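Local atomic coordinates of uncharacterized N-acetyltransferase SSO0209 (Sulfolobus solfataricus P2, PDB entry 4R3L), a protein that transfers the acetyl group of acetyl-CoA to the free alpha-amino group at protein N termini, preferring those that begin with serine. Residues F12-A17 / F54-D59; K27-T32 / V89-V94; G64-R69 / T105-A110. All coordinates share one frame; numbering follows the deposited sequence.

Contact 1 of 3, residues F12-A17 / F54-D59; sequences FTLRNA and FVAIVD
Arg15 lies side by side with Val55 on one face of an antiparallel strand pair. From CB, which leaves the strand on the same side as Val55, it places CG between the backbone N and the carbonyl carbon (chi1 59°), 3.9 Å from Val55 CG2, and the chain then runs extended to NE, which nears Ile57 CG1. The guanidinium rests with one face over Val55 CG2, the methyl lying 3.6 Å from NH1 and offset toward the rim, while NH2 comes within 3.8 Å of Ile57 CD1. NH1 bonds back to Asn16 O in the guanidinium plane, and NH2 forms a salt bridge with Asp21. An alanine here would probably leave Asp21 without its mate and uncover Val55 CG2 and Ile57 CD1. On the other face Leu14 CD2 packs on Ala56 CB at 3.7 Å, next to helix 103-119. At the next pair, beyond Arg15, the Asn16 amide lies alongside the Phe54 ring, its plane turned 34° from it, with ND2 over one ring face. Two hydrogen-bonded pairs, Thr13 with Ile57 and Arg15 with Val55, hold the backbones; the Val55 N to Arg15 O bond measures 2.8 Å and is nearly straight at 171°. A water joins Thr13 OG1 to Ile57 O. This is the antiparallel pairing of strand 13-16 with strand 54-58 at one margin of the central sheet of the GNAT fold.

Contact 2 of 3, residues K27-T32 / V89-V94; sequences KINRLT and VVSIAV. With COA (coenzyme A), chain C.
The carboxamide of Asn29 reaches toward Ser91, ND2 standing 3.9 Å from Ser91 OG, too far for a hydrogen bond. Tyr65 OH bonds to both atoms and so links helix to strand, while ND2 also donates to Glu35 O. CG of Asn29, anti to the backbone N (chi1 173°), turns the amide toward the strand, and the other end of the amide, OD1, lies in plane at the edge of the Arg30 guanidinium, 3.0 Å from NH1. That same NH1 donates to Tyr37 O, in the backbone of a substrate-binding residue.

Further along the strand, Ala93 CB faces the helix and meets two residues one turn apart. Ile28 CG2 touches it at 4.0 Å and Thr32 OG1 at 3.2 Å, a tight approach of a hydroxyl to a methyl. The hydroxyl is held by its own helix: it donates to Ile28 O at 2.7 Å, coming from 43° above the carbonyl plane. Across the junction the helix and strand axes are 84° apart, nearly perpendicular, and no hydrogen bond joins the two segments directly.

Coenzyme A runs beside the strand. Its N4P donates to Ile92 O at 2.6 Å, and Val94 N donates to its O9P at 2.8 Å, so the pantetheine arm pairs with the backbone much as another strand would. Thr32 CB packs against C6P of the coenzyme, bringing the end of the helix to the same arm. Upstream, the strand carries a classic bulge: Val90 and Ser91 together stand opposite the single residue Met67 of strand 61-72. A bulged strand whose following residues bind pantetheine amides through the backbone is the hallmark of the acetyl-CoA site in GNAT enzymes.

Contact 3 of 3, residues G64-R69 / T105-A110; sequences GYIMPR and TTLLEA. With COA (coenzyme A), chain C.
Ile66 and Leu107, with CA atoms 6.2 Å apart, mark where strand 64-69 and helix 105-110 come nearest, their axes inclined by 30° and running in broadly the same direction. Their side chains overlap flank to flank, each pointing toward the other's backbone. Ile66 CG2 meets Leu107 CB at 3.9 Å and also lies against the helix backbone, 3.7 Å from Leu107 O. With CG1 of Ile66 anti to the backbone N (chi1 -178°) and CD1 extended beyond it (chi2 171°), the branch ends in CD1 touching Leu108 CD2 at 3.9 Å; these two side chains cross at about a right angle. Leu107 CD1 lies over the strand backbone, 3.7 Å from Tyr65 N, beside Gly64, where no side chain intervenes. All of these touching residues are buried, and the interface is held by apolar packing without a hydrogen bond between the segments.

Two residues before Leu107, Thr105 grips the coenzyme A pyrophosphate: its backbone N and its OG1 both donate to O2A, the hydroxyl at 2.8 Å. Gly102 and Ala104 add further backbone N-H bonds to the coenzyme where the helix begins. Leu107 and Ala110 also pack on Phe54 of strand 54-58, while Leu108 reaches Ile92 of strand 83-94. Helix 103-119 thus packs over strands 54-58, 61-72 and 83-94, and Tyr65 points from the sheet's other face, packing on Val55 and Ala93.

Overall arrangement
From the N terminus, contact 1 closes first: strand 13-16 is joined by strand 54-58 after an excursion through helices 22-32 and 39-49. Contact 2 opens within that excursion, at residues 27-32, and closes only at 89-94, so the two cross. Contact 3 opens at 64-69, after contact 1 has closed and before contact 2 does; it ends at 105-110 and therefore crosses contact 2 but follows contact 1 in series. Strands 54-58, 61-72 and 83-94 are successive neighbours in one sheet; contact 3 touches both others, while contacts 1 and 2 do not meet. Helices 22-32 and 103-119 pack on opposite faces of it, and contacts 2 and 3 both reach coenzyme A.

Contact 1 of 3, residues F12-A17 / F54-D59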
loop_
_atom_site.group_PDB
_atom_site.type_symbol
_atom_site.label_atom_id
_atom_site.label_comp_id
_atom_site.label_asym_id
_atom_site.label_seq_id
_atom_site.Cartn_x
_atom_site.Cartn_y
_atom_site.Cartn_z
ATOM N N PHE A 12 7.128 -17.899 3.201
ATOM C CA PHE A 12 7.387 -16.859 2.214
ATOM C C PHE A 12 8.599 -16.039 2.620
ATOM O O PHE A 12 9.042 -16.092 3.766
ATOM C CB PHE A 12 6.169 -15.946 2.050
ATOM C CG PHE A 12 5.849 -15.122 3.273
ATOM C CD1 PHE A 12 6.365 -13.834 3.418
ATOM C CD2 PHE A 12 5.014 -15.617 4.254
ATOM C CE1 PHE A 12 6.061 -13.066 4.547
ATOM C CE2 PHE A 12 4.694 -14.856 5.372
ATOM C CZ PHE A 12 5.228 -13.581 5.524
ATOM N N THR A 13 9.137 -15.285 1.670
ATOM C CA THR A 13 10.187 -14.328 1.945
ATOM C C THR A 13 9.753 -12.991 1.348
ATOM O O THR A 13 8.843 -12.958 0.541
ATOM C CB THR A 13 11.530 -14.758 1.341
ATOM O OG1 THR A 13 11.391 -14.923 -0.075
ATOM C CG2 THR A 13 11.987 -16.085 1.938
ATOM N N LEU A 14 10.405 -11.908 1.745
ATOM C CA LEU A 14 10.161 -10.598 1.137
ATOM C C LEU A 14 11.425 -10.119 0.490
ATOM O O LEU A 14 12.513 -10.400 0.987
ATOM C CB LEU A 14 9.729 -9.554 2.172
ATOM C CG LEU A 14 8.510 -9.813 3.046
ATOM C CD1 LEU A 14 8.201 -8.560 3.901
ATOM C CD2 LEU A 14 7.324 -10.199 2.216
ATOM N N ARG A 15 11.286 -9.365 -0.592
ATOM C CA ARG A 15 12.396 -8.608 -1.122
ATOM C C ARG A 15 11.867 -7.389 -1.877
ATOM O O ARG A 15 10.665 -7.278 -2.161
ATOM C CB ARG A 15 13.262 -9.474 -2.037
ATOM C CG ARG A 15 12.516 -10.062 -3.210
ATOM C CD ARG A 15 13.489 -10.667 -4.208
ATOM N NE ARG A 15 12.793 -11.337 -5.302
ATOM C CZ ARG A 15 12.181 -10.695 -6.294
ATOM N NH1 ARG A 15 12.172 -9.364 -6.314
ATOM N NH2 ARG A 15 11.575 -11.376 -7.255
ATOM N N ASN A 16 12.746 -6.448 -2.161
ATOM C CA ASN A 16 12.331 -5.339 -3.019
ATOM C C ASN A 16 11.896 -5.833 -4.401
ATOM O O ASN A 16 12.444 -6.814 -4.949
ATOM C CB ASN A 16 13.459 -4.312 -3.121
ATOM C CG ASN A 16 13.618 -3.505 -1.849
ATOM O OD1 ASN A 16 14.471 -3.796 -1.013
ATOM N ND2 ASN A 16 12.784 -2.494 -1.688
ATOM N N ALA A 17 10.870 -5.183 -4.949
ATOM C CA ALA A 17 10.414 -5.504 -6.284
ATOM C C ALA A 17 11.467 -5.159 -7.326
ATOM O O ALA A 17 12.243 -4.217 -7.140
ATOM C CB ALA A 17 9.116 -4.757 -6.586
ATOM N N PHE A 54 7.832 -3.539 -2.157
ATOM C CA PHE A 54 8.238 -4.898 -1.855
ATOM C C PHE A 54 7.333 -5.944 -2.491
ATOM O O PHE A 54 6.158 -5.690 -2.759
ATOM C CB PHE A 54 8.271 -5.101 -0.340
ATOM C CG PHE A 54 9.393 -4.378 0.351
ATOM C CD1 PHE A 54 10.614 -5.019 0.574
ATOM C CD2 PHE A 54 9.237 -3.081 0.810
ATOM C CE1 PHE A 54 11.651 -4.358 1.233
ATOM C CE2 PHE A 54 10.277 -2.417 1.449
ATOM C CZ PHE A 54 11.480 -3.056 1.663
ATOM N N VAL A 55 7.894 -7.128 -2.715
ATOM C CA VAL A 55 7.106 -8.289 -3.101
ATOM C C VAL A 55 7.305 -9.408 -2.085
ATOM O O VAL A 55 8.327 -9.459 -1.412
ATOM C CB VAL A 55 7.483 -8.814 -4.498
ATOM C CG1 VAL A 55 6.980 -7.852 -5.614
ATOM C CG2 VAL A 55 8.991 -9.057 -4.591
ATOM N N ALA A 56 6.299 -10.271 -1.978
ATOM C CA ALA A 56 6.358 -11.496 -1.185
ATOM C C ALA A 56 6.527 -12.647 -2.145
ATOM O O ALA A 56 5.825 -12.716 -3.162
ATOM C CB ALA A 56 5.101 -11.685 -0.366
ATOM N N ILE A 57 7.455 -13.540 -1.827
ATOM C CA ILE A 57 7.815 -14.630 -2.718
ATOM C C ILE A 57 7.539 -15.983 -2.078
ATOM O O ILE A 57 7.906 -16.203 -0.928
ATOM C CB ILE A 57 9.306 -14.568 -3.090
ATOM C CG1 ILE A 57 9.653 -13.218 -3.716
ATOM C CG2 ILE A 57 9.687 -15.750 -4.009
ATOM C CD1 ILE A 57 8.971 -12.983 -5.030
ATOM N N VAL A 58 6.879 -16.872 -2.814
ATOM C CA VAL A 58 6.820 -18.282 -2.442
ATOM C C VAL A 58 7.357 -19.131 -3.588
ATOM O O VAL A 58 6.844 -19.054 -4.707
ATOM C CB VAL A 58 5.403 -18.737 -2.105
ATOM C CG1 VAL A 58 5.382 -20.239 -1.878
ATOM C CG2 VAL A 58 4.890 -18.015 -0.864
ATOM N N ASP A 59 8.381 -19.935 -3.303
ATOM C CA ASP A 59 9.055 -20.765 -4.312
ATOM C C ASP A 59 9.181 -20.075 -5.677
ATOM O O ASP A 59 8.563 -20.491 -6.663
ATOM C CB ASP A 59 8.329 -22.104 -4.459
ATOM C CG ASP A 59 8.948 -23.202 -3.604
ATOM O OD1 ASP A 59 10.188 -23.201 -3.430
ATOM O OD2 ASP A 59 8.197 -24.070 -3.104
HETATM O O HOH W 1 10.613 -17.783 -0.670
#

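Contact 2 of 3, residues K27-T32 / V89-V94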
loop_
_atom_site.group_PDB
_atom_site.type_symbol
_atom_site.label_atom_id
_atom_site.label_comp_id
_atom_site.label_asym_id
_atom_site.label_seq_id
_atom_site.Cartn_x
_atom_site.Cartn_y
_atom_site.Cartn_z
ATOM N N LYS A 27 -0.786 -9.321 -12.714
ATOM C CA LYS A 27 -1.678 -10.466 -12.621
ATOM C C LYS A 27 -2.402 -10.506 -11.284
ATOM O O LYS A 27 -3.619 -10.682 -11.230
ATOM C CB LYS A 27 -0.903 -11.769 -12.816
ATOM C CG LYS A 27 -1.700 -13.018 -12.437
ATOM C CD LYS A 27 -0.788 -14.205 -12.128
ATOM C CE LYS A 27 -1.127 -14.819 -10.771
ATOM N NZ LYS A 27 -0.407 -16.108 -10.542
ATOM N N ILE A 28 -1.643 -10.348 -10.204
ATOM C CA ILE A 28 -2.212 -10.318 -8.858
ATOM C C ILE A 28 -3.219 -9.181 -8.715
ATOM O O ILE A 28 -4.319 -9.346 -8.186
ATOM C CB ILE A 28 -1.099 -10.158 -7.801
ATOM C CG1 ILE A 28 -0.200 -11.397 -7.801
ATOM C CG2 ILE A 28 -1.703 -9.933 -6.420
ATOM C CD1 ILE A 28 1.069 -11.240 -6.978
ATOM N N ASN A 29 -2.832 -8.014 -9.206
ATOM C CA ASN A 29 -3.681 -6.844 -9.138
ATOM C C ASN A 29 -4.996 -7.088 -9.889
ATOM O O ASN A 29 -6.081 -6.791 -9.380
ATOM C CB ASN A 29 -2.920 -5.644 -9.705
ATOM C CG ASN A 29 -3.777 -4.413 -9.845
ATOM O OD1 ASN A 29 -4.192 -4.063 -10.947
ATOM N ND2 ASN A 29 -4.019 -3.723 -8.738
ATOM N N ARG A 30 -4.887 -7.658 -11.088
ATOM C CA ARG A 30 -6.061 -7.941 -11.909
ATOM C C ARG A 30 -7.007 -8.912 -11.210
ATOM O O ARG A 30 -8.224 -8.767 -11.295
ATOM C CB ARG A 30 -5.647 -8.500 -13.274
ATOM C CG ARG A 30 -4.810 -7.548 -14.130
ATOM C CD ARG A 30 -5.461 -6.178 -14.313
ATOM N NE ARG A 30 -4.793 -5.390 -15.357
ATOM C CZ ARG A 30 -4.026 -4.323 -15.132
ATOM N NH1 ARG A 30 -3.812 -3.886 -13.889
ATOM N NH2 ARG A 30 -3.468 -3.688 -16.158
ATOM N N LEU A 31 -6.447 -9.876 -10.485
ATOM C CA LEU A 31 -7.249 -10.892 -9.807
ATOM C C LEU A 31 -7.850 -10.450 -8.470
ATOM O O LEU A 31 -8.852 -11.013 -8.022
ATOM C CB LEU A 31 -6.408 -12.145 -9.568
ATOM C CG LEU A 31 -6.089 -13.012 -10.786
ATOM C CD1 LEU A 31 -5.061 -14.073 -10.428
ATOM C CD2 LEU A 31 -7.355 -13.653 -11.311
ATOM N N THR A 32 -7.249 -9.458 -7.823
ATOM C CA THR A 32 -7.608 -9.174 -6.437
ATOM C C THR A 32 -8.182 -7.790 -6.213
ATOM O O THR A 32 -8.757 -7.530 -5.163
ATOM C CB THR A 32 -6.393 -9.333 -5.496
ATOM O OG1 THR A 32 -5.381 -8.396 -5.872
ATOM C CG2 THR A 32 -5.831 -10.729 -5.573
ATOM N N VAL A 89 0.373 4.365 0.642
ATOM C CA VAL A 89 0.247 3.029 0.065
ATOM C C VAL A 89 -0.716 3.091 -1.087
ATOM O O VAL A 89 -1.898 3.333 -0.878
ATOM C CB VAL A 89 -0.284 1.979 1.085
ATOM C CG1 VAL A 89 -0.347 0.589 0.436
ATOM C CG2 VAL A 89 0.575 1.963 2.343
ATOM N N VAL A 90 -0.224 2.864 -2.296
ATOM C CA VAL A 90 -1.071 3.010 -3.479
ATOM C C VAL A 90 -1.877 1.735 -3.665
ATOM O O VAL A 90 -3.081 1.758 -3.959
ATOM C CB VAL A 90 -0.237 3.304 -4.730
ATOM C CG1 VAL A 90 -1.134 3.383 -5.972
ATOM C CG2 VAL A 90 0.552 4.585 -4.538
ATOM N N SER A 91 -1.220 0.609 -3.420
ATOM C CA SER A 91 -1.836 -0.671 -3.684
ATOM C C SER A 91 -1.144 -1.747 -2.855
ATOM O O SER A 91 0.079 -1.766 -2.755
ATOM C CB SER A 91 -1.754 -0.977 -5.194
ATOM O OG SER A 91 -2.479 -2.139 -5.540
ATOM N N ILE A 92 -1.934 -2.626 -2.246
ATOM C CA ILE A 92 -1.394 -3.808 -1.586
ATOM C C ILE A 92 -2.348 -4.981 -1.826
ATOM O O ILE A 92 -3.570 -4.847 -1.728
ATOM C CB ILE A 92 -1.160 -3.561 -0.071
ATOM C CG1 ILE A 92 -0.490 -4.770 0.588
ATOM C CG2 ILE A 92 -2.461 -3.208 0.657
ATOM C CD1 ILE A 92 -0.170 -4.536 2.058
ATOM N N ALA A 93 -1.794 -6.120 -2.192
ATOM C CA ALA A 93 -2.621 -7.285 -2.442
ATOM C C ALA A 93 -1.835 -8.565 -2.194
ATOM O O ALA A 93 -0.615 -8.591 -2.338
ATOM C CB ALA A 93 -3.154 -7.257 -3.867
ATOM N N VAL A 94 -2.548 -9.621 -1.816
ATOM C CA VAL A 94 -1.956 -10.931 -1.584
ATOM C C VAL A 94 -2.855 -11.982 -2.229
ATOM O O VAL A 94 -4.072 -11.919 -2.061
ATOM C CB VAL A 94 -1.804 -11.217 -0.067
ATOM C CG1 VAL A 94 -1.256 -12.618 0.181
ATOM C CG2 VAL A 94 -0.927 -10.156 0.608
HETATM N N1A COA C . -11.013 -11.141 8.374
HETATM C C2A COA C . -10.702 -10.595 9.568
HETATM N N3A COA C . -9.472 -10.137 9.812
HETATM C C4A COA C . -8.497 -10.214 8.854
HETATM C C5A COA C . -8.783 -10.772 7.617
HETATM C C6A COA C . -10.085 -11.245 7.390
HETATM N N6A COA C . -10.432 -11.837 6.102
HETATM N N7A COA C . -7.621 -10.716 6.858
HETATM C C8A COA C . -6.652 -10.140 7.623
HETATM N N9A COA C . -7.168 -9.823 8.827
HETATM C C1B COA C . -6.458 -9.207 9.960
HETATM C C2B COA C . -6.276 -10.198 11.040
HETATM O O2B COA C . -6.227 -9.574 12.273
HETATM C C3B COA C . -4.969 -10.743 10.752
HETATM O O3B COA C . -4.481 -11.358 11.877
HETATM P P3B COA C . -4.645 -12.909 12.041
HETATM O O7A COA C . -3.692 -13.427 13.117
HETATM O O8A COA C . -4.320 -13.570 10.760
HETATM O O9A COA C . -6.059 -13.227 12.421
HETATM C C4B COA C . -4.223 -9.522 10.403
HETATM O O4B COA C . -5.126 -8.784 9.618
HETATM C C5B COA C . -3.033 -9.812 9.589
HETATM O O5B COA C . -3.346 -10.222 8.288
HETATM P P1A COA C . -2.305 -10.698 7.200
HETATM O O1A COA C . -2.174 -12.197 7.190
HETATM O O2A COA C . -1.016 -10.018 7.420
HETATM O O3A COA C . -3.016 -10.237 5.847
HETATM P P2A COA C . -3.032 -11.028 4.483
HETATM O O4A COA C . -4.019 -12.184 4.505
HETATM O O5A COA C . -1.652 -11.475 4.118
HETATM O O6A COA C . -3.522 -9.988 3.359
HETATM C CBP COA C . -5.118 -8.378 2.453
HETATM C CCP COA C . -4.472 -9.049 3.703
HETATM C CDP COA C . -6.201 -7.434 2.903
HETATM C CEP COA C . -4.013 -7.616 1.724
HETATM C CAP COA C . -5.660 -9.515 1.616
HETATM O OAP COA C . -6.863 -10.077 2.144
HETATM C C9P COA C . -5.968 -9.152 0.176
HETATM O O9P COA C . -5.063 -9.170 -0.699
HETATM N N8P COA C . -7.306 -8.804 -0.253
HETATM C C7P COA C . -7.644 -8.450 -1.629
HETATM C C6P COA C . -6.921 -7.165 -2.128
HETATM C C5P COA C . -7.117 -5.980 -1.187
HETATM O O5P COA C . -8.279 -5.723 -0.780
HETATM N N4P COA C . -5.966 -5.185 -0.753
HETATM C C3P COA C . -6.148 -4.069 0.153
HETATM C C2P COA C . -6.892 -2.843 -0.361
HETATM S S1P COA C . -6.759 -1.340 0.553
#

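Contact 3 of 3, residues G64-R69 / T105-A110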
loop_
_atom_site.group_PDB
_atom_site.type_symbol
_atom_site.label_atom_id
_atom_site.label_comp_id
_atom_site.label_asym_id
_atom_site.label_seq_id
_atom_site.Cartn_x
_atom_site.Cartn_y
_atom_site.Cartn_z
ATOM N N GLY A 64 2.405 -11.630 -3.533
ATOM C CA GLY A 64 1.852 -10.423 -2.947
ATOM C C GLY A 64 2.766 -9.252 -3.199
ATOM O O GLY A 64 3.926 -9.451 -3.552
ATOM N N TYR A 65 2.253 -8.031 -3.049
ATOM C CA TYR A 65 3.108 -6.874 -3.252
ATOM C C TYR A 65 2.555 -5.683 -2.514
ATOM O O TYR A 65 1.375 -5.659 -2.143
ATOM C CB TYR A 65 3.242 -6.554 -4.755
ATOM C CG TYR A 65 1.964 -6.006 -5.333
ATOM C CD1 TYR A 65 1.725 -4.641 -5.362
ATOM C CD2 TYR A 65 0.980 -6.856 -5.829
ATOM C CE1 TYR A 65 0.541 -4.132 -5.881
ATOM C CE2 TYR A 65 -0.211 -6.357 -6.342
ATOM C CZ TYR A 65 -0.428 -4.998 -6.352
ATOM O OH TYR A 65 -1.603 -4.490 -6.874
ATOM N N ILE A 66 3.402 -4.680 -2.330
ATOM C CA ILE A 66 2.947 -3.388 -1.853
ATOM C C ILE A 66 3.628 -2.305 -2.671
ATOM O O ILE A 66 4.847 -2.292 -2.800
ATOM C CB ILE A 66 3.231 -3.189 -0.337
ATOM C CG1 ILE A 66 2.696 -1.828 0.132
ATOM C CG2 ILE A 66 4.730 -3.341 -0.019
ATOM C CD1 ILE A 66 2.753 -1.656 1.663
ATOM N N MET A 67 2.820 -1.410 -3.236
ATOM C CA MET A 67 3.335 -0.336 -4.084
ATOM C C MET A 67 3.117 1.004 -3.415
ATOM O O MET A 67 1.978 1.374 -3.148
ATOM C CB MET A 67 2.636 -0.366 -5.458
ATOM C CG MET A 67 2.960 0.813 -6.322
ATOM S SD MET A 67 2.443 0.535 -8.055
ATOM C CE MET A 67 0.668 0.373 -7.858
ATOM N N PRO A 68 4.207 1.739 -3.147
ATOM C CA PRO A 68 4.158 2.993 -2.407
ATOM C C PRO A 68 4.228 4.221 -3.309
ATOM O O PRO A 68 4.597 4.112 -4.485
ATOM C CB PRO A 68 5.423 2.909 -1.549
ATOM C CG PRO A 68 6.416 2.336 -2.536
ATOM C CD PRO A 68 5.610 1.328 -3.379
ATOM N N ARG A 69 3.898 5.371 -2.734
ATOM C CA ARG A 69 4.160 6.664 -3.356
ATOM C C ARG A 69 4.671 7.578 -2.254
ATOM O O ARG A 69 4.130 7.572 -1.152
ATOM C CB ARG A 69 2.896 7.234 -4.004
ATOM C CG ARG A 69 3.096 8.564 -4.701
ATOM C CD ARG A 69 1.748 9.242 -4.865
ATOM N NE ARG A 69 1.715 10.150 -5.996
ATOM C CZ ARG A 69 0.716 10.994 -6.225
ATOM N NH1 ARG A 69 -0.307 11.044 -5.377
ATOM N NH2 ARG A 69 0.744 11.788 -7.287
ATOM N N THR A 105 0.897 -7.950 6.570
ATOM C CA THR A 105 1.496 -7.292 7.719
ATOM C C THR A 105 2.972 -7.051 7.503
ATOM O O THR A 105 3.474 -5.976 7.817
ATOM C CB THR A 105 1.297 -8.113 9.021
ATOM O OG1 THR A 105 -0.098 -8.155 9.329
ATOM C CG2 THR A 105 2.037 -7.461 10.171
ATOM N N THR A 106 3.683 -8.036 6.957
ATOM C CA THR A 106 5.111 -7.855 6.799
ATOM C C THR A 106 5.420 -6.941 5.608
ATOM O O THR A 106 6.393 -6.198 5.649
ATOM C CB THR A 106 5.843 -9.201 6.633
ATOM O OG1 THR A 106 5.362 -9.879 5.460
ATOM C CG2 THR A 106 5.612 -10.073 7.874
ATOM N N LEU A 107 4.595 -6.990 4.565
ATOM C CA LEU A 107 4.774 -6.040 3.450
ATOM C C LEU A 107 4.663 -4.595 3.961
ATOM O O LEU A 107 5.476 -3.726 3.620
ATOM C CB LEU A 107 3.744 -6.285 2.330
ATOM C CG LEU A 107 3.988 -7.513 1.443
ATOM C CD1 LEU A 107 2.773 -7.820 0.570
ATOM C CD2 LEU A 107 5.233 -7.319 0.575
ATOM N N LEU A 108 3.637 -4.330 4.764
ATOM C CA LEU A 108 3.447 -2.989 5.319
ATOM C C LEU A 108 4.596 -2.584 6.228
ATOM O O LEU A 108 5.030 -1.442 6.192
ATOM C CB LEU A 108 2.128 -2.893 6.091
ATOM C CG LEU A 108 0.860 -2.715 5.260
ATOM C CD1 LEU A 108 -0.354 -3.256 5.994
ATOM C CD2 LEU A 108 0.666 -1.224 4.926
ATOM N N GLU A 109 5.091 -3.508 7.052
ATOM C CA GLU A 109 6.184 -3.151 7.941
ATOM C C GLU A 109 7.421 -2.772 7.154
ATOM O O GLU A 109 8.115 -1.815 7.501
ATOM C CB GLU A 109 6.519 -4.293 8.904
ATOM C CG GLU A 109 7.485 -3.871 10.027
ATOM C CD GLU A 109 8.977 -3.994 9.670
ATOM O OE1 GLU A 109 9.325 -4.573 8.617
ATOM O OE2 GLU A 109 9.817 -3.513 10.471
ATOM N N ALA A 110 7.693 -3.528 6.096
ATOM C CA ALA A 110 8.886 -3.293 5.298
ATOM C C ALA A 110 8.784 -1.955 4.577
ATOM O O ALA A 110 9.747 -1.173 4.545
ATOM C CB ALA A 110 9.090 -4.428 4.287
HETATM N N1A COA C . -11.013 -11.141 8.374
HETATM C C2A COA C . -10.702 -10.595 9.568
HETATM N N3A COA C . -9.472 -10.137 9.812
HETATM C C4A COA C . -8.497 -10.214 8.854
HETATM C C5A COA C . -8.783 -10.772 7.617
HETATM C C6A COA C . -10.085 -11.245 7.390
HETATM N N6A COA C . -10.432 -11.837 6.102
HETATM N N7A COA C . -7.621 -10.716 6.858
HETATM C C8A COA C . -6.652 -10.140 7.623
HETATM N N9A COA C . -7.168 -9.823 8.827
HETATM C C1B COA C . -6.458 -9.207 9.960
HETATM C C2B COA C . -6.276 -10.198 11.040
HETATM O O2B COA C . -6.227 -9.574 12.273
HETATM C C3B COA C . -4.969 -10.743 10.752
HETATM O O3B COA C . -4.481 -11.358 11.877
HETATM P P3B COA C . -4.645 -12.909 12.041
HETATM O O7A COA C . -3.692 -13.427 13.117
HETATM O O8A COA C . -4.320 -13.570 10.760
HETATM O O9A COA C . -6.059 -13.227 12.421
HETATM C C4B COA C . -4.223 -9.522 10.403
HETATM O O4B COA C . -5.126 -8.784 9.618
HETATM C C5B COA C . -3.033 -9.812 9.589
HETATM O O5B COA C . -3.346 -10.222 8.288
HETATM P P1A COA C . -2.305 -10.698 7.200
HETATM O O1A COA C . -2.174 -12.197 7.190
HETATM O O2A COA C . -1.016 -10.018 7.420
HETATM O O3A COA C . -3.016 -10.237 5.847
HETATM P P2A COA C . -3.032 -11.028 4.483
HETATM O O4A COA C . -4.019 -12.184 4.505
HETATM O O5A COA C . -1.652 -11.475 4.118
HETATM O O6A COA C . -3.522 -9.988 3.359
HETATM C CBP COA C . -5.118 -8.378 2.453
HETATM C CCP COA C . -4.472 -9.049 3.703
HETATM C CDP COA C . -6.201 -7.434 2.903
HETATM C CEP COA C . -4.013 -7.616 1.724
HETATM C CAP COA C . -5.660 -9.515 1.616
HETATM O OAP COA C . -6.863 -10.077 2.144
HETATM C C9P COA C . -5.968 -9.152 0.176
HETATM O O9P COA C . -5.063 -9.170 -0.699
HETATM N N8P COA C . -7.306 -8.804 -0.253
HETATM C C7P COA C . -7.644 -8.450 -1.629
HETATM C C6P COA C . -6.921 -7.165 -2.128
HETATM C C5P COA C . -7.117 -5.980 -1.187
HETATM O O5P COA C . -8.279 -5.723 -0.780
HETATM N N4P COA C . -5.966 -5.185 -0.753
HETATM C C3P COA C . -6.148 -4.069 0.153
HETATM C C2P COA C . -6.892 -2.843 -0.361
HETATM S S1P COA C . -6.759 -1.340 0.553
#